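Local coordinates for protein glucose-6-phosphate 1-dehydrogenase (Mycobacterium avium, PDB 4LGV) that catalyses the oxidation of glucose 6-phosphate, probably with NADP+ as electron acceptor, which is the first step of the pentose phosphate pathway, at residues 32-37 and 65-70; 115-120 and 146-151; 132-137 and 157-162. One frame throughout, in Å; residues are numbered along the deposited sequence.

Contact 1: residues 32-37 and 65-70; sequences LLVIFG and IGVASD
The carbonyl oxygen of Ile65 is gripped twice by the neighbouring strand: the N-H of Ile35 bonds to it, with Ile35 N 2.9 Å from Ile65 O, and the CA-H of Val34 adds a weaker contact, Val34 CA to Ile65 O 3.4 Å. The N-H and the CA-H of successive residues thus share one acceptor in this parallel ladder. Three further bonds complete it: Ile65 N to Leu33 O, Val67 N to Ile35 O and Gly37 N to Val67 O, each 2.8 Å. These two strands are the ends of the first beta-alpha-beta crossover of the Rossmann-type domain, joined by helix 41-56.

On the face carrying Val34, Phe36, Ile65 and Val67, the side chains pack in a file. Val67 holds CG1 anti to its backbone N (chi1 -177°), which brings that methyl against the rim of the Phe36 ring, 3.9 Å from Phe36 CD2, while Val67 CB sits over one ring face near the border. Its other branch, Val67 CG2, meets Val34 CG1 at 4.2 Å. Further back, the methyl ends of Leu32 and Ile65 meet at their CD1 atoms. Helix 114-123 closes this side, pressing Leu116 on Val67 and Leu120 on Phe36.

Gly37 leaves the ladder with a positive phi of 101°, starting the glycine-rich turn that in this family borders the dinucleotide. Because Gly37 N is still bonded to Val67 O, the turn starts directly from the last rung, and burial of the touching residues is consistent with little competition from water for the backbone bonds.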
# COMPACT_ATOMS: atom_id res chain seq x y z
N LEU A 32 -2.45 18.84 -48.34
CA LEU A 32 -3.52 19.52 -49.05
C LEU A 32 -4.72 19.47 -48.18
O LEU A 32 -5.04 18.42 -47.59
CB LEU A 32 -3.83 18.82 -50.38
CG LEU A 32 -4.99 19.33 -51.23
CD1 LEU A 32 -4.68 20.67 -51.83
CD2 LEU A 32 -5.31 18.38 -52.37
N LEU A 33 -5.39 20.61 -48.05
CA LEU A 33 -6.57 20.69 -47.21
C LEU A 33 -7.80 20.95 -48.11
O LEU A 33 -7.86 21.96 -48.82
CB LEU A 33 -6.42 21.81 -46.17
CG LEU A 33 -7.63 22.08 -45.27
CD1 LEU A 33 -8.02 20.85 -44.46
CD2 LEU A 33 -7.34 23.22 -44.30
N VAL A 34 -8.79 20.09 -48.00
CA VAL A 34 -10.01 20.23 -48.74
C VAL A 34 -11.18 20.37 -47.77
O VAL A 34 -11.45 19.43 -46.99
CB VAL A 34 -10.24 18.99 -49.64
CG1 VAL A 34 -11.50 19.14 -50.40
CG2 VAL A 34 -9.05 18.77 -50.57
N ILE A 35 -11.89 21.50 -47.84
CA ILE A 35 -12.94 21.78 -46.86
C ILE A 35 -14.30 21.76 -47.49
O ILE A 35 -14.62 22.65 -48.27
CB ILE A 35 -12.76 23.20 -46.22
CG1 ILE A 35 -11.42 23.28 -45.53
CG2 ILE A 35 -13.85 23.48 -45.20
CD1 ILE A 35 -11.02 24.66 -45.07
N PHE A 36 -15.10 20.76 -47.15
CA PHE A 36 -16.49 20.73 -47.57
C PHE A 36 -17.30 21.53 -46.59
O PHE A 36 -17.24 21.27 -45.37
CB PHE A 36 -17.03 19.32 -47.65
CG PHE A 36 -16.49 18.51 -48.81
CD1 PHE A 36 -15.18 18.06 -48.83
CD2 PHE A 36 -17.31 18.22 -49.92
CE1 PHE A 36 -14.69 17.32 -49.92
CE2 PHE A 36 -16.82 17.48 -51.00
CZ PHE A 36 -15.51 17.03 -51.00
N GLY A 37 -18.07 22.49 -47.11
CA GLY A 37 -18.95 23.33 -46.28
C GLY A 37 -18.37 24.71 -45.98
O GLY A 37 -18.71 25.33 -45.00
N ILE A 65 -8.50 23.92 -50.73
CA ILE A 65 -9.62 23.92 -51.69
C ILE A 65 -10.91 23.97 -50.89
O ILE A 65 -11.20 23.05 -50.14
CB ILE A 65 -9.59 22.65 -52.55
CG1 ILE A 65 -8.30 22.58 -53.32
CG2 ILE A 65 -10.78 22.62 -53.48
CD1 ILE A 65 -8.14 21.31 -54.10
N GLY A 66 -11.67 25.05 -51.04
CA GLY A 66 -13.00 25.16 -50.48
C GLY A 66 -14.04 24.57 -51.41
O GLY A 66 -14.00 24.81 -52.63
N VAL A 67 -15.00 23.82 -50.83
CA VAL A 67 -16.10 23.23 -51.58
C VAL A 67 -17.46 23.54 -50.94
O VAL A 67 -17.61 23.46 -49.74
CB VAL A 67 -15.97 21.71 -51.67
CG1 VAL A 67 -17.08 21.12 -52.50
CG2 VAL A 67 -14.62 21.29 -52.26
N ALA A 68 -18.42 23.95 -51.77
CA ALA A 68 -19.77 24.22 -51.33
C ALA A 68 -20.74 24.21 -52.53
O ALA A 68 -20.30 24.24 -53.68
CB ALA A 68 -19.83 25.54 -50.58
N SER A 69 -22.04 24.26 -52.26
CA SER A 69 -23.03 24.40 -53.30
C SER A 69 -23.19 25.82 -53.85
O SER A 69 -23.63 26.00 -54.96
CB SER A 69 -24.40 23.94 -52.79
OG SER A 69 -24.87 24.82 -51.79
N ASP A 70 -22.79 26.83 -53.09
CA ASP A 70 -23.04 28.20 -53.57
C ASP A 70 -22.38 28.48 -54.92
O ASP A 70 -21.19 28.20 -55.12
CB ASP A 70 -22.57 29.22 -52.55
CG ASP A 70 -23.06 28.90 -51.16
OD1 ASP A 70 -22.78 27.81 -50.62
OD2 ASP A 70 -23.64 29.77 -50.54

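Contact 2: residues 115-120 and 146-151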
# COMPACT_ATOMS: atom_id res chain seq x y z
N GLY A 115 -20.08 14.47 -60.74
CA GLY A 115 -19.36 15.53 -61.46
C GLY A 115 -18.47 16.41 -60.59
O GLY A 115 -17.38 16.81 -60.98
N LEU A 116 -18.93 16.71 -59.38
CA LEU A 116 -18.15 17.53 -58.47
C LEU A 116 -16.81 16.84 -58.18
O LEU A 116 -15.77 17.49 -58.14
CB LEU A 116 -18.94 17.74 -57.19
CG LEU A 116 -18.24 18.61 -56.09
CD1 LEU A 116 -19.24 19.47 -55.35
CD2 LEU A 116 -17.61 17.70 -55.06
N TYR A 117 -16.84 15.52 -58.01
CA TYR A 117 -15.69 14.74 -57.62
C TYR A 117 -14.70 14.53 -58.77
O TYR A 117 -13.50 14.44 -58.55
CB TYR A 117 -16.16 13.44 -56.97
CG TYR A 117 -16.96 13.72 -55.73
CD1 TYR A 117 -18.33 13.98 -55.80
CD2 TYR A 117 -16.36 13.79 -54.48
CE1 TYR A 117 -19.06 14.29 -54.67
CE2 TYR A 117 -17.10 14.08 -53.34
CZ TYR A 117 -18.45 14.32 -53.45
OH TYR A 117 -19.23 14.65 -52.35
N SER A 118 -15.22 14.43 -59.99
CA SER A 118 -14.36 14.43 -61.19
C SER A 118 -13.60 15.72 -61.26
O SER A 118 -12.41 15.74 -61.58
CB SER A 118 -15.19 14.30 -62.48
OG SER A 118 -15.92 13.11 -62.45
N GLU A 119 -14.30 16.82 -61.04
CA GLU A 119 -13.66 18.13 -60.99
C GLU A 119 -12.60 18.24 -59.86
O GLU A 119 -11.47 18.72 -60.07
CB GLU A 119 -14.73 19.19 -60.79
CG GLU A 119 -14.99 20.06 -61.98
CD GLU A 119 -15.90 21.23 -61.62
OE1 GLU A 119 -17.10 20.97 -61.32
OE2 GLU A 119 -15.39 22.39 -61.60
N LEU A 120 -12.96 17.75 -58.69
CA LEU A 120 -12.02 17.69 -57.57
C LEU A 120 -10.80 16.87 -57.92
O LEU A 120 -9.69 17.18 -57.52
CB LEU A 120 -12.74 17.09 -56.36
CG LEU A 120 -12.11 17.22 -54.99
CD1 LEU A 120 -11.70 18.65 -54.67
CD2 LEU A 120 -13.06 16.68 -53.93
N GLU A 146 -18.32 8.27 -49.62
CA GLU A 146 -18.61 7.25 -50.66
C GLU A 146 -18.29 7.77 -52.04
O GLU A 146 -17.77 7.05 -52.87
CB GLU A 146 -20.06 6.80 -50.56
CG GLU A 146 -20.24 5.80 -49.42
CD GLU A 146 -21.67 5.64 -48.93
OE1 GLU A 146 -22.58 6.30 -49.47
OE2 GLU A 146 -21.86 4.87 -47.96
N ASN A 147 -18.55 9.05 -52.29
CA ASN A 147 -18.20 9.67 -53.56
C ASN A 147 -16.71 9.89 -53.72
O ASN A 147 -16.18 9.76 -54.83
CB ASN A 147 -18.93 11.00 -53.74
CG ASN A 147 -20.27 10.83 -54.48
OD1 ASN A 147 -20.29 10.55 -55.67
ND2 ASN A 147 -21.37 10.89 -53.75
N LEU A 148 -16.02 10.20 -52.63
CA LEU A 148 -14.56 10.31 -52.68
C LEU A 148 -13.96 8.95 -53.04
O LEU A 148 -13.06 8.87 -53.89
CB LEU A 148 -13.99 10.82 -51.38
CG LEU A 148 -14.34 12.27 -51.10
CD1 LEU A 148 -14.02 12.60 -49.66
CD2 LEU A 148 -13.58 13.18 -52.03
N ALA A 149 -14.50 7.90 -52.43
CA ALA A 149 -14.09 6.53 -52.77
C ALA A 149 -14.31 6.19 -54.27
O ALA A 149 -13.38 5.74 -54.93
CB ALA A 149 -14.81 5.51 -51.88
N LYS A 150 -15.53 6.42 -54.78
CA LYS A 150 -15.86 6.07 -56.19
C LYS A 150 -14.91 6.78 -57.13
O LYS A 150 -14.51 6.23 -58.13
CB LYS A 150 -17.33 6.37 -56.55
N ALA A 151 -14.46 7.97 -56.75
CA ALA A 151 -13.51 8.69 -57.59
C ALA A 151 -12.07 8.40 -57.21
O ALA A 151 -11.16 9.07 -57.68
CB ALA A 151 -13.79 10.18 -57.54
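Tyr117 presents the face of its ring to Asn147, and this one encounter dominates the meeting of helices 114-123 and 141-150. The CB of Asn147 stands over the middle of the ring, 3.4 Å from the Tyr117 centroid and 13° off the normal, a close CH-pi contact. Beyond CB the amide bends toward the CD1-CE1 side and lies nearly flat to the ring, the planes 14° apart, with Asn147 CG 3.7 Å from Tyr117 CE1. Its nitrogen does not bond to the tyrosine: Asn147 ND2 turns back to Pro143 O in its own helix. The phenol likewise looks elsewhere, as Tyr117 OH is hydrogen-bonded to Val111 O. Held at its far end by that bond and sandwiched between Asn147 and Leu116, whose CD2 lies 3.7 Å above the plane on the opposite face, the ring has little liberty to swing.

In this Rossmann-type domain, helices 114-123 and 141-150 cover the same face of the parallel sheet, the one that carries Phe36 and Tyr132. Helix 114-123 leads into strand 130-134 and helix 141-150 leads out of it, so the helices on either side of that strand in sequence meet here, and Phe36 of the sheet touches both Tyr117 and Leu120.

Leu148, one residue on from Asn147, comes at the ring's edge and in its plane, Leu148 CD2 lying 3.8 Å from Tyr117 CD2. The same methyl reaches Leu120 CD2 at 4.0 Å, wedged between tyrosine and leucine. Tyr117 carries CG anti to its carbonyl carbon (chi1 -62°), which tips the ring along the Asn147 helix, while at the root of the side chain Tyr117 CB touches Ala151 CB at 4.1 Å, just where that helix ends.

Contact 3: residues 132-137 and 157-162; sequences YYLEMP and ARVAVE
Leu134 N bonds to Ala160 O at 2.8 Å in a parallel ladder that closes the beta-alpha-beta unit of strand 130-134, helix 141-150 and strand 158-162 in the Rossmann-type domain. Tyr132 supplies two more rungs, its N bonded to Arg158 O at 2.9 Å and its O to Ala160 N at 2.8 Å. Glu162 N to Leu134 O, at 3.2 Å, is longer.

A side-chain bond runs beside the ladder's end: Tyr133 OH donates to Glu162 OE1. The modelled 2.4 Å is implausibly short, so its exact length is doubtful. Tyr133 keeps CG anti to the backbone N (chi1 175°), and Glu162 bends at chi2, bringing OE1 to the ring's edge in its plane, the carboxylate turned 71° from the ring. OE1 is also bonded to His193 NE2, and the phenol to Tyr416 OH.

Packing occupies both sheet faces. Ala160 CB meets Tyr133 CD1, whereas on the face of Tyr132 and Leu134, Leu134 CD1 touches both Val159 CG1, 3.9 Å away, and Val161 CG1. The Tyr132 ring, its hydroxyl hydrogen-bonded to Leu153 O, lies further along. Just before the second strand, Ala157 CB abuts the edge of that ring, 3.6 Å from Tyr132 CE2.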
# COMPACT_ATOMS: atom_id res chain seq x y z
N TYR A 132 -9.48 15.79 -45.88
CA TYR A 132 -10.83 16.27 -46.20
C TYR A 132 -11.55 16.62 -44.93
O TYR A 132 -11.74 15.78 -44.08
CB TYR A 132 -11.66 15.19 -46.90
CG TYR A 132 -11.05 14.71 -48.21
CD1 TYR A 132 -11.20 15.46 -49.36
CD2 TYR A 132 -10.34 13.54 -48.28
CE1 TYR A 132 -10.63 15.07 -50.56
CE2 TYR A 132 -9.79 13.10 -49.49
CZ TYR A 132 -9.93 13.88 -50.62
OH TYR A 132 -9.38 13.47 -51.80
N TYR A 133 -11.92 17.88 -44.77
CA TYR A 133 -12.57 18.37 -43.56
C TYR A 133 -14.02 18.69 -43.86
O TYR A 133 -14.32 19.57 -44.67
CB TYR A 133 -11.82 19.61 -43.04
CG TYR A 133 -12.47 20.27 -41.87
CD1 TYR A 133 -12.97 19.52 -40.82
CD2 TYR A 133 -12.57 21.64 -41.78
CE1 TYR A 133 -13.56 20.11 -39.72
CE2 TYR A 133 -13.16 22.24 -40.70
CZ TYR A 133 -13.64 21.46 -39.66
OH TYR A 133 -14.25 22.03 -38.55
N LEU A 134 -14.92 17.94 -43.23
CA LEU A 134 -16.33 18.04 -43.57
C LEU A 134 -17.10 18.84 -42.55
O LEU A 134 -17.51 18.30 -41.54
CB LEU A 134 -16.95 16.65 -43.72
CG LEU A 134 -16.15 15.62 -44.53
CD1 LEU A 134 -16.98 14.37 -44.75
CD2 LEU A 134 -15.66 16.12 -45.86
N GLU A 135 -17.31 20.13 -42.82
CA GLU A 135 -18.15 20.94 -41.96
C GLU A 135 -19.50 21.08 -42.65
O GLU A 135 -19.90 22.13 -43.07
CB GLU A 135 -17.55 22.31 -41.59
CG GLU A 135 -16.57 22.89 -42.59
CD GLU A 135 -15.99 24.19 -42.08
OE1 GLU A 135 -16.09 24.46 -40.85
OE2 GLU A 135 -15.48 24.95 -42.90
N MET A 136 -20.19 19.97 -42.71
CA MET A 136 -21.46 19.91 -43.41
C MET A 136 -22.45 19.14 -42.56
O MET A 136 -22.07 18.49 -41.58
CB MET A 136 -21.27 19.33 -44.81
CG MET A 136 -21.18 20.46 -45.82
SD MET A 136 -20.87 19.78 -47.42
CE MET A 136 -21.42 20.98 -48.62
N PRO A 137 -23.74 19.24 -42.92
CA PRO A 137 -24.72 18.41 -42.23
C PRO A 137 -24.34 16.93 -42.18
O PRO A 137 -23.77 16.39 -43.13
CB PRO A 137 -25.96 18.60 -43.07
CG PRO A 137 -25.80 19.97 -43.65
CD PRO A 137 -24.34 20.07 -43.97
N ALA A 157 -5.40 9.55 -47.77
CA ALA A 157 -6.22 10.61 -47.24
C ALA A 157 -6.57 10.37 -45.78
O ALA A 157 -6.46 9.26 -45.29
CB ALA A 157 -7.49 10.78 -48.06
N ARG A 158 -6.97 11.44 -45.12
CA ARG A 158 -7.72 11.35 -43.89
C ARG A 158 -9.00 12.17 -44.06
O ARG A 158 -9.04 13.07 -44.89
CB ARG A 158 -6.92 11.88 -42.71
CG ARG A 158 -5.67 11.06 -42.43
CD ARG A 158 -4.98 11.50 -41.14
NE ARG A 158 -3.68 10.87 -41.02
CZ ARG A 158 -2.53 11.41 -41.42
NH1 ARG A 158 -2.47 12.64 -41.95
NH2 ARG A 158 -1.42 10.70 -41.25
N VAL A 159 -10.00 11.87 -43.25
CA VAL A 159 -11.27 12.56 -43.28
C VAL A 159 -11.62 12.99 -41.86
O VAL A 159 -11.72 12.16 -40.94
CB VAL A 159 -12.37 11.65 -43.80
CG1 VAL A 159 -13.72 12.35 -43.83
CG2 VAL A 159 -12.01 11.17 -45.18
N ALA A 160 -11.80 14.30 -41.70
CA ALA A 160 -12.19 14.85 -40.41
C ALA A 160 -13.65 15.25 -40.49
O ALA A 160 -14.04 16.07 -41.34
CB ALA A 160 -11.33 16.03 -40.09
N VAL A 161 -14.47 14.69 -39.61
CA VAL A 161 -15.90 14.96 -39.60
C VAL A 161 -16.31 15.80 -38.42
O VAL A 161 -15.99 15.48 -37.25
CB VAL A 161 -16.77 13.64 -39.62
CG1 VAL A 161 -16.61 12.98 -40.95
CG2 VAL A 161 -16.38 12.67 -38.55
N GLU A 162 -17.06 16.87 -38.71
CA GLU A 162 -17.56 17.72 -37.61
C GLU A 162 -18.65 17.05 -36.84
O GLU A 162 -19.49 16.39 -37.40
CB GLU A 162 -18.10 19.07 -38.13
CG GLU A 162 -17.04 20.15 -38.18
CD GLU A 162 -16.50 20.45 -36.81
OE1 GLU A 162 -15.36 20.93 -36.69
OE2 GLU A 162 -17.21 20.20 -35.83

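How the contacts relate
All three contacts build one parallel sheet and its helical cover. Contacts 1 and 3, their centres about 10 Å apart, share the junction of strands 32-36 and 130-134, where Val34 O lies 2.7 Å from Tyr133 N, a probable hydrogen bond. Contact 2 covers the face on which Phe36 and Tyr132 lie: Phe36 CZ packs 3.8 Å from Leu120 CD2, and Leu148 CD2 packs 3.8 Å from Tyr132 CE1. Its centre is about 13 Å from that of contact 1 and 15 Å from that of contact 3. By family analogy, the carboxyl ends of the strands in contacts 1 and 3 probably face the cofactor and substrate sites, whereas contact 2 is structural packing.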